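Local coordinates for hypothetical protein yfcE (Escherichia coli, PDB 1SU1), which is of uncharacterised function but belongs to the calcineurin-like phosphoesterase superfamily of alpha/beta-sandwich metalloproteins and binds two zinc ions, at residues M25-F30 / Y182-N187; D33-S37 / L63-N69; R124-G130 / D145-H151. All blocks are in the same frame, centred on the assembly; numbering follows the deposited sequence.

Contact 1 of 3, residues M25-F30 / Y182-N187; sequences MMKLMF and YGMLDN
Leu28 and Leu185 hold each other through both backbone groups: Leu185 N gives to Leu28 O at 2.7 Å, and Leu28 N returns a bond to Leu185 O. Phe30 pairs likewise with Gly183, Phe30 N reaching Gly183 O almost linearly (173°). Past the strand ends the side-chain amide of Asn187 continues the pattern: its OD1 receives Met26 N at 3.2 Å in the carbonyl plane, while Asn187 N donates to Met26 O.

Apolar packing differs on the two faces. On the face of Leu28 and Phe30, the Phe30 ring turns its edge to the other strand, CE1 lying 3.8 Å from Leu185 CB. On the face of Met29 and Met184, the Met184 chain is bent at chi2 and chi3 (78° and 41°), which curls its CE back to 3.4 Å from Met29 CG. Met29 stays extended and packs CE 3.5 Å from Tyr182 CD2; its SD, 5.3 Å from the Tyr182 ring centroid and oblique to it, makes a Met-aromatic contact. Helix 38-51 covers this methionine. The pairing is that of two antiparallel neighbours inside a mixed sheet, one of the two sheets of the calcineurin-like phosphoesterase sandwich.

Contact 2 of 3, residues D33-S37 / L63-N69; sequences DIHGS and LNHGPRN. With ZN (zinc ion), chain F; SO4 (sulfate ion), chain G.
His35 of the loop 33-37 presses against the backbone of 63-69, joining two loops at the metal site of the calcineurin-like phosphoesterase fold. The tight part lies around its imidazole. ND1 donates to Asn64 O at 2.8 Å, in the ring plane and in the carbonyl plane, leaving NE2 to bind zinc at 2.2 Å. With both nitrogens engaged, the ring's rotation is fixed, and the backbone carbonyl acts as a second-shell group that would probably make the imidazole a stronger zinc ligand. Asp33 OD1 (1.9 Å from the same zinc) and His153 are the other protein ligands. Next to His35, the backbones come close at Gly36, which has no side chain: its CA sits 3.4 Å from Leu63 O.

Asn69 ND2 lies over one face of the His35 ring, offset toward its rim. This amide is itself clamped: ND2 donates to His65 O at 2.9 Å, in the amide plane, and to sulfate O4. An Asx turn, Gly66 N to Asn64 OD1, and a type I turn from Gly66 to Asn69 shape the loop that carries it.

The far end is looser. The turn at Pro67 and Arg68 leaves 33-37 and is covered in part by the third subunit. Arg68 is on the solvent side, its side chain bent at chi3 (-75°) so that the guanidinium comes obliquely to the sulfate. Sulfate O2 bridges the zinc ions, 2.6 Å from the one held by His35 and 2.3 Å from the other.

Contact 3 of 3, residues R124-G130 / D145-H151; sequences RLFLTHG and DVLVYGH. With ZN (zinc ion), chain E.
His129 and His151 both carry CG anti to the backbone N (chi1 -178° and -167°), torsions that bring their rings to one zinc ion from just beyond the C-terminal ends of two neighbouring parallel strands. His129 binds it through NE2 and His151 through ND1, each at 2.2 Å. The rings meet rim to rim, with planes 65° apart, and His151 N lies over one face of the His129 imidazole. The first ring is steadied by a bond from its ND1 to Leu59 O. Gly150 N donates to the carbonyl O of His129 itself, joining one ligand's backbone to the residue before the other, and Gly130 CA packs 3.9 Å from His151 CB.

Behind the site, Val146 N gives to Arg124 O, Phe126 N to Val146 O, Val148 N to Phe126 O and Thr128 N to Val148 O. On one face Leu125 lies alongside Val146, its CD2 tight against CB at 3.4 Å, and Leu127 beside Val148. On the other, Phe126 CD2 meets Leu147 CD1 at 4.1 Å, the side chains slanting across each other.

At the far end Asp145 OD1 takes Arg124 N at 2.7 Å from above the carboxylate plane. Arg124 NH1 stays 4.2 Å from Asp145 OD2, beyond a salt bridge; a water donates to OD2 and is held only weakly by NH1, while NE binds Gln117. Neighbouring parallel strands followed by loops with metal-binding histidines, Asp61 and Asn97 being the other protein ligands, characterise the calcineurin-like phosphoesterase dimetal centre.

In the fold
Contacts 1 and 3 are strand pairings in different sheets, antiparallel in the first and parallel in the second, and the sheets pack together where the Phe30 ring of contact 1 meets Leu127 and Val148 of contact 3. Contact 1 is partly buried, with an exposed end at Met25 and Asp186, whereas contacts 2 and 3 are buried. Contact 2, loop against loop, relies mainly on polar and metal bonds; contact 3 combines an apolar strand pair with a zinc site, and contact 1 has no metal. Contacts 2 and 3 hold separate zinc ions and meet at Asp33, whose OD2 probably accepts a hydrogen bond from His151 N, 2.9 Å away.

Contact 1 of 3, residues M25-F30 / Y182-N187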
loop_
_atom_site.group_PDB
_atom_site.type_symbol
_atom_site.label_atom_id
_atom_site.label_comp_id
_atom_site.label_asym_id
_atom_site.label_seq_id
_atom_site.Cartn_x
_atom_site.Cartn_y
_atom_site.Cartn_z
ATOM N N MET A 25 25.979 17.962 18.389
ATOM C CA MET A 25 24.525 17.780 18.660
ATOM C C MET A 25 23.911 16.903 17.566
ATOM O O MET A 25 23.631 15.724 17.794
ATOM C CB MET A 25 23.820 19.139 18.691
ATOM C CG MET A 25 22.594 19.213 19.595
ATOM S SD MET A 25 22.985 19.845 21.250
ATOM C CE MET A 25 22.400 18.529 22.298
ATOM N N MET A 26 23.717 17.478 16.378
ATOM C CA MET A 26 23.129 16.744 15.255
ATOM C C MET A 26 23.572 17.290 13.894
ATOM O O MET A 26 23.329 18.455 13.580
ATOM C CB MET A 26 21.599 16.806 15.337
ATOM C CG MET A 26 20.865 16.004 14.271
ATOM S SD MET A 26 20.067 14.544 14.942
ATOM C CE MET A 26 20.759 13.266 13.913
ATOM N N LYS A 27 24.193 16.439 13.079
ATOM C CA LYS A 27 24.640 16.853 11.753
ATOM C C LYS A 27 24.142 15.902 10.670
ATOM O O LYS A 27 24.448 14.720 10.687
ATOM C CB LYS A 27 26.173 16.936 11.711
ATOM C CG LYS A 27 26.718 17.586 10.448
ATOM C CD LYS A 27 28.211 17.889 10.564
ATOM C CE LYS A 27 28.722 18.594 9.315
ATOM N NZ LYS A 27 30.153 18.999 9.442
ATOM N N LEU A 28 23.393 16.426 9.710
ATOM C CA LEU A 28 22.874 15.588 8.641
ATOM C C LEU A 28 23.017 16.205 7.251
ATOM O O LEU A 28 22.934 17.417 7.088
ATOM C CB LEU A 28 21.388 15.295 8.883
ATOM C CG LEU A 28 20.947 14.837 10.276
ATOM C CD1 LEU A 28 19.429 14.980 10.385
ATOM C CD2 LEU A 28 21.395 13.425 10.529
ATOM N N MET A 29 23.213 15.349 6.253
ATOM C CA MET A 29 23.302 15.787 4.869
ATOM C C MET A 29 22.057 15.263 4.146
ATOM O O MET A 29 21.630 14.139 4.382
ATOM C CB MET A 29 24.559 15.228 4.197
ATOM C CG MET A 29 24.711 15.693 2.747
ATOM S SD MET A 29 26.287 15.187 1.979
ATOM C CE MET A 29 25.897 15.478 0.262
ATOM N N PHE A 30 21.495 16.083 3.266
ATOM C CA PHE A 30 20.306 15.727 2.498
ATOM C C PHE A 30 20.542 15.767 0.993
ATOM O O PHE A 30 21.170 16.690 0.480
ATOM C CB PHE A 30 19.151 16.688 2.800
ATOM C CG PHE A 30 18.800 16.790 4.256
ATOM C CD1 PHE A 30 19.557 17.590 5.111
ATOM C CD2 PHE A 30 17.706 16.090 4.778
ATOM C CE1 PHE A 30 19.229 17.694 6.469
ATOM C CE2 PHE A 30 17.375 16.185 6.126
ATOM C CZ PHE A 30 18.134 16.987 6.975
ATOM N N TYR A 182 22.035 20.347 -2.768
ATOM C CA TYR A 182 21.895 19.359 -1.710
ATOM C C TYR A 182 21.599 20.148 -0.441
ATOM O O TYR A 182 21.503 21.372 -0.491
ATOM C CB TYR A 182 23.159 18.496 -1.545
ATOM C CG TYR A 182 24.402 19.189 -1.017
ATOM C CD1 TYR A 182 25.108 20.107 -1.800
ATOM C CD2 TYR A 182 24.919 18.861 0.240
ATOM C CE1 TYR A 182 26.300 20.681 -1.342
ATOM C CE2 TYR A 182 26.106 19.427 0.706
ATOM C CZ TYR A 182 26.793 20.332 -0.093
ATOM O OH TYR A 182 27.968 20.878 0.362
ATOM N N GLY A 183 21.446 19.467 0.692
ATOM C CA GLY A 183 21.139 20.186 1.918
ATOM C C GLY A 183 21.937 19.697 3.099
ATOM O O GLY A 183 22.534 18.628 3.058
ATOM N N MET A 184 21.955 20.486 4.162
ATOM C CA MET A 184 22.706 20.117 5.351
ATOM C C MET A 184 22.046 20.679 6.606
ATOM O O MET A 184 21.428 21.741 6.573
ATOM C CB MET A 184 24.141 20.666 5.255
ATOM C CG MET A 184 25.142 20.047 6.224
ATOM S SD MET A 184 25.723 18.416 5.691
ATOM C CE MET A 184 25.928 18.689 3.936
ATOM N N LEU A 185 22.171 19.945 7.704
ATOM C CA LEU A 185 21.651 20.395 8.987
ATOM C C LEU A 185 22.899 20.437 9.846
ATOM O O LEU A 185 23.588 19.427 9.984
ATOM C CB LEU A 185 20.652 19.383 9.573
ATOM C CG LEU A 185 19.875 19.647 10.886
ATOM C CD1 LEU A 185 20.371 18.719 11.982
ATOM C CD2 LEU A 185 19.972 21.097 11.314
ATOM N N ASP A 186 23.229 21.607 10.373
ATOM C CA ASP A 186 24.389 21.704 11.230
ATOM C C ASP A 186 23.902 22.243 12.558
ATOM O O ASP A 186 23.940 23.453 12.821
ATOM C CB ASP A 186 25.458 22.610 10.622
ATOM C CG ASP A 186 26.757 22.584 11.419
ATOM O OD1 ASP A 186 27.142 21.488 11.898
ATOM O OD2 ASP A 186 27.392 23.654 11.567
ATOM N N ASN A 187 23.398 21.315 13.367
ATOM C CA ASN A 187 22.863 21.605 14.688
ATOM C C ASN A 187 21.559 22.407 14.660
ATOM O O ASN A 187 20.488 21.829 14.858
ATOM C CB ASN A 187 23.930 22.307 15.530
ATOM C CG ASN A 187 25.220 21.500 15.610
ATOM O OD1 ASN A 187 25.197 20.298 15.888
ATOM N ND2 ASN A 187 26.349 22.156 15.364
#

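Contact 2 of 3, residues D33-S37 / L63-N69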
loop_
_atom_site.group_PDB
_atom_site.type_symbol
_atom_site.label_atom_id
_atom_site.label_comp_id
_atom_site.label_asym_id
_atom_site.label_seq_id
_atom_site.Cartn_x
_atom_site.Cartn_y
_atom_site.Cartn_z
ATOM N N ASP A 33 15.788 13.803 -5.208
ATOM C CA ASP A 33 15.513 13.717 -6.636
ATOM C C ASP A 33 16.774 13.499 -7.494
ATOM O O ASP A 33 17.114 14.320 -8.366
ATOM C CB ASP A 33 14.762 14.980 -7.072
ATOM C CG ASP A 33 13.385 15.114 -6.385
ATOM O OD1 ASP A 33 12.362 14.624 -6.934
ATOM O OD2 ASP A 33 13.330 15.689 -5.275
ATOM N N ILE A 34 17.450 12.384 -7.228
ATOM C CA ILE A 34 18.653 11.969 -7.932
ATOM C C ILE A 34 18.272 11.530 -9.346
ATOM O O ILE A 34 18.964 11.850 -10.319
ATOM C CB ILE A 34 19.318 10.800 -7.180
ATOM C CG1 ILE A 34 19.652 11.244 -5.750
ATOM C CG2 ILE A 34 20.572 10.328 -7.923
ATOM C CD1 ILE A 34 20.215 10.143 -4.864
ATOM N N HIS A 35 17.162 10.800 -9.450
ATOM C CA HIS A 35 16.653 10.335 -10.737
ATOM C C HIS A 35 17.652 9.600 -11.636
ATOM O O HIS A 35 17.604 9.725 -12.861
ATOM C CB HIS A 35 16.057 11.511 -11.519
ATOM C CG HIS A 35 14.762 12.023 -10.961
ATOM N ND1 HIS A 35 13.589 11.299 -11.014
ATOM C CD2 HIS A 35 14.449 13.201 -10.372
ATOM C CE1 HIS A 35 12.609 12.010 -10.486
ATOM N NE2 HIS A 35 13.104 13.168 -10.089
ATOM N N GLY A 36 18.557 8.839 -11.036
ATOM C CA GLY A 36 19.511 8.080 -11.828
ATOM C C GLY A 36 20.773 8.778 -12.340
ATOM O O GLY A 36 21.538 8.166 -13.080
ATOM N N SER A 37 20.984 10.043 -11.974
ATOM C CA SER A 37 22.167 10.793 -12.410
ATOM C C SER A 37 23.440 10.320 -11.709
ATOM O O SER A 37 23.625 10.563 -10.518
ATOM C CB SER A 37 21.972 12.288 -12.136
ATOM O OG SER A 37 23.094 13.037 -12.562
ATOM N N LEU A 63 16.515 6.084 -8.651
ATOM C CA LEU A 63 16.996 5.594 -9.944
ATOM C C LEU A 63 16.222 5.933 -11.210
ATOM O O LEU A 63 16.819 6.136 -12.275
ATOM C CB LEU A 63 17.151 4.079 -9.876
ATOM C CG LEU A 63 17.924 3.561 -8.664
ATOM C CD1 LEU A 63 17.883 2.044 -8.643
ATOM C CD2 LEU A 63 19.368 4.067 -8.722
ATOM N N ASN A 64 14.899 5.982 -11.115
ATOM C CA ASN A 64 14.067 6.267 -12.283
ATOM C C ASN A 64 14.050 7.758 -12.636
ATOM O O ASN A 64 13.901 8.618 -11.762
ATOM C CB ASN A 64 12.652 5.716 -12.017
ATOM C CG ASN A 64 11.626 6.164 -13.032
ATOM O OD1 ASN A 64 11.869 6.180 -14.240
ATOM N ND2 ASN A 64 10.447 6.508 -12.538
ATOM N N HIS A 65 14.227 8.060 -13.921
ATOM C CA HIS A 65 14.229 9.445 -14.375
ATOM C C HIS A 65 12.852 10.086 -14.240
ATOM O O HIS A 65 12.739 11.300 -14.052
ATOM C CB HIS A 65 14.704 9.530 -15.834
ATOM C CG HIS A 65 13.814 8.825 -16.811
ATOM N ND1 HIS A 65 12.805 9.466 -17.498
ATOM C CD2 HIS A 65 13.780 7.532 -17.219
ATOM C CE1 HIS A 65 12.190 8.603 -18.286
ATOM N NE2 HIS A 65 12.761 7.421 -18.137
ATOM N N GLY A 66 11.811 9.262 -14.319
ATOM C CA GLY A 66 10.461 9.777 -14.227
ATOM C C GLY A 66 9.897 9.918 -15.628
ATOM O O GLY A 66 10.497 10.593 -16.460
ATOM N N PRO A 67 8.748 9.289 -15.926
ATOM C CA PRO A 67 8.131 9.364 -17.253
ATOM C C PRO A 67 7.878 10.788 -17.750
ATOM O O PRO A 67 7.822 11.025 -18.956
ATOM C CB PRO A 67 6.830 8.575 -17.076
ATOM C CG PRO A 67 7.179 7.585 -16.016
ATOM C CD PRO A 67 7.947 8.432 -15.032
ATOM N N ARG A 68 7.716 11.728 -16.822
ATOM C CA ARG A 68 7.458 13.120 -17.185
ATOM C C ARG A 68 8.737 13.900 -17.502
ATOM O O ARG A 68 8.687 14.937 -18.159
ATOM C CB ARG A 68 6.713 13.835 -16.049
ATOM C CG ARG A 68 5.244 13.451 -15.882
ATOM C CD ARG A 68 4.624 14.171 -14.681
ATOM N NE ARG A 68 5.052 13.601 -13.402
ATOM C CZ ARG A 68 4.873 14.185 -12.219
ATOM N NH1 ARG A 68 4.277 15.367 -12.140
ATOM N NH2 ARG A 68 5.268 13.576 -11.109
ATOM N N ASN A 69 9.879 13.393 -17.046
ATOM C CA ASN A 69 11.163 14.070 -17.245
ATOM C C ASN A 69 12.051 13.530 -18.360
ATOM O O ASN A 69 11.992 12.351 -18.721
ATOM C CB ASN A 69 11.984 14.034 -15.951
ATOM C CG ASN A 69 11.221 14.555 -14.760
ATOM O OD1 ASN A 69 10.671 15.655 -14.795
ATOM N ND2 ASN A 69 11.188 13.768 -13.688
HETATM ZN ZN ZN F . 11.805 14.308 -8.702
HETATM S S SO4 G . 8.824 14.135 -10.203
HETATM O O1 SO4 G . 8.285 15.274 -9.441
HETATM O O2 SO4 G . 9.544 13.258 -9.285
HETATM O O3 SO4 G . 7.748 13.328 -10.826
HETATM O O4 SO4 G . 9.748 14.633 -11.248
#

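Contact 3 of 3, residues R124-G130 / D145-H151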
loop_
_atom_site.group_PDB
_atom_site.type_symbol
_atom_site.label_atom_id
_atom_site.label_comp_id
_atom_site.label_asym_id
_atom_site.label_seq_id
_atom_site.Cartn_x
_atom_site.Cartn_y
_atom_site.Cartn_z
ATOM N N ARG A 124 10.944 18.959 16.020
ATOM C CA ARG A 124 10.765 17.753 15.248
ATOM C C ARG A 124 10.914 17.980 13.735
ATOM O O ARG A 124 10.347 18.925 13.187
ATOM C CB ARG A 124 9.378 17.226 15.590
ATOM C CG ARG A 124 8.863 16.091 14.775
ATOM C CD ARG A 124 7.601 15.601 15.450
ATOM N NE ARG A 124 6.910 14.619 14.643
ATOM C CZ ARG A 124 5.654 14.744 14.254
ATOM N NH1 ARG A 124 4.954 15.809 14.605
ATOM N NH2 ARG A 124 5.110 13.811 13.499
ATOM N N LEU A 125 11.686 17.120 13.071
ATOM C CA LEU A 125 11.858 17.211 11.618
ATOM C C LEU A 125 11.060 16.083 10.969
ATOM O O LEU A 125 11.317 14.914 11.235
ATOM C CB LEU A 125 13.334 17.055 11.208
ATOM C CG LEU A 125 14.426 18.004 11.725
ATOM C CD1 LEU A 125 15.700 17.767 10.910
ATOM C CD2 LEU A 125 13.994 19.435 11.585
ATOM N N PHE A 126 10.111 16.438 10.109
ATOM C CA PHE A 126 9.287 15.460 9.416
ATOM C C PHE A 126 9.809 15.244 7.991
ATOM O O PHE A 126 9.599 16.086 7.124
ATOM C CB PHE A 126 7.826 15.951 9.373
ATOM C CG PHE A 126 6.837 14.909 8.889
ATOM C CD1 PHE A 126 6.163 14.089 9.795
ATOM C CD2 PHE A 126 6.584 14.750 7.532
ATOM C CE1 PHE A 126 5.256 13.130 9.357
ATOM C CE2 PHE A 126 5.673 13.788 7.079
ATOM C CZ PHE A 126 5.008 12.978 7.994
ATOM N N LEU A 127 10.446 14.099 7.753
ATOM C CA LEU A 127 11.016 13.755 6.442
ATOM C C LEU A 127 10.063 12.975 5.521
ATOM O O LEU A 127 9.642 11.863 5.852
ATOM C CB LEU A 127 12.302 12.919 6.628
ATOM C CG LEU A 127 13.257 13.275 7.777
ATOM C CD1 LEU A 127 14.351 12.221 7.858
ATOM C CD2 LEU A 127 13.864 14.665 7.559
ATOM N N THR A 128 9.772 13.535 4.346
ATOM C CA THR A 128 8.888 12.884 3.376
ATOM C C THR A 128 9.275 13.356 1.961
ATOM O O THR A 128 9.906 14.399 1.821
ATOM C CB THR A 128 7.394 13.235 3.674
ATOM O OG1 THR A 128 6.535 12.336 2.963
ATOM C CG2 THR A 128 7.084 14.662 3.247
ATOM N N HIS A 129 8.895 12.607 0.924
ATOM C CA HIS A 129 9.246 12.984 -0.441
ATOM C C HIS A 129 8.533 14.222 -0.965
ATOM O O HIS A 129 9.152 15.078 -1.617
ATOM C CB HIS A 129 8.996 11.842 -1.427
ATOM C CG HIS A 129 9.381 12.178 -2.838
ATOM N ND1 HIS A 129 10.695 12.320 -3.241
ATOM C CD2 HIS A 129 8.627 12.437 -3.936
ATOM C CE1 HIS A 129 10.733 12.649 -4.520
ATOM N NE2 HIS A 129 9.490 12.726 -4.966
ATOM N N GLY A 130 7.226 14.305 -0.729
ATOM C CA GLY A 130 6.498 15.467 -1.198
ATOM C C GLY A 130 5.233 15.191 -1.980
ATOM O O GLY A 130 4.447 16.112 -2.220
ATOM N N ASP A 145 8.299 23.227 14.241
ATOM C CA ASP A 145 8.727 21.946 13.682
ATOM C C ASP A 145 9.108 22.210 12.223
ATOM O O ASP A 145 8.818 23.279 11.680
ATOM C CB ASP A 145 7.609 20.887 13.731
ATOM C CG ASP A 145 7.507 20.194 15.080
ATOM O OD1 ASP A 145 8.501 20.175 15.835
ATOM O OD2 ASP A 145 6.427 19.645 15.372
ATOM N N VAL A 146 9.734 21.231 11.582
ATOM C CA VAL A 146 10.149 21.406 10.199
ATOM C C VAL A 146 9.615 20.373 9.218
ATOM O O VAL A 146 9.781 19.176 9.426
ATOM C CB VAL A 146 11.705 21.385 10.080
ATOM C CG1 VAL A 146 12.124 21.725 8.654
ATOM C CG2 VAL A 146 12.332 22.362 11.085
ATOM N N LEU A 147 8.988 20.833 8.141
ATOM C CA LEU A 147 8.533 19.912 7.109
ATOM C C LEU A 147 9.696 19.806 6.104
ATOM O O LEU A 147 10.031 20.785 5.431
ATOM C CB LEU A 147 7.293 20.448 6.390
ATOM C CG LEU A 147 6.945 19.684 5.097
ATOM C CD1 LEU A 147 6.525 18.261 5.424
ATOM C CD2 LEU A 147 5.830 20.402 4.349
ATOM N N VAL A 148 10.320 18.632 6.019
ATOM C CA VAL A 148 11.443 18.408 5.104
ATOM C C VAL A 148 10.999 17.562 3.908
ATOM O O VAL A 148 10.639 16.392 4.073
ATOM C CB VAL A 148 12.611 17.674 5.819
ATOM C CG1 VAL A 148 13.746 17.424 4.839
ATOM C CG2 VAL A 148 13.103 18.491 7.008
ATOM N N TYR A 149 11.052 18.138 2.707
ATOM C CA TYR A 149 10.623 17.434 1.493
ATOM C C TYR A 149 11.393 17.783 0.200
ATOM O O TYR A 149 12.144 18.769 0.147
ATOM C CB TYR A 149 9.160 17.746 1.232
ATOM C CG TYR A 149 8.928 19.197 0.881
ATOM C CD1 TYR A 149 9.099 20.204 1.835
ATOM C CD2 TYR A 149 8.569 19.573 -0.417
ATOM C CE1 TYR A 149 8.923 21.556 1.504
ATOM C CE2 TYR A 149 8.390 20.919 -0.753
ATOM C CZ TYR A 149 8.566 21.899 0.210
ATOM O OH TYR A 149 8.365 23.220 -0.128
ATOM N N GLY A 150 11.153 16.981 -0.842
ATOM C CA GLY A 150 11.766 17.191 -2.148
ATOM C C GLY A 150 10.668 17.289 -3.199
ATOM O O GLY A 150 9.799 18.151 -3.118
ATOM N N HIS A 151 10.715 16.422 -4.201
ATOM C CA HIS A 151 9.684 16.365 -5.240
ATOM C C HIS A 151 9.450 17.545 -6.190
ATOM O O HIS A 151 9.232 17.331 -7.390
ATOM C CB HIS A 151 8.329 15.991 -4.605
ATOM C CG HIS A 151 7.285 15.612 -5.610
ATOM N ND1 HIS A 151 7.445 14.558 -6.481
ATOM C CD2 HIS A 151 6.087 16.168 -5.906
ATOM C CE1 HIS A 151 6.391 14.480 -7.275
ATOM N NE2 HIS A 151 5.553 15.446 -6.948
HETATM ZN ZN ZN E . 9.024 13.096 -7.079
HETATM O O HOH W 1 6.010 17.524 17.257
#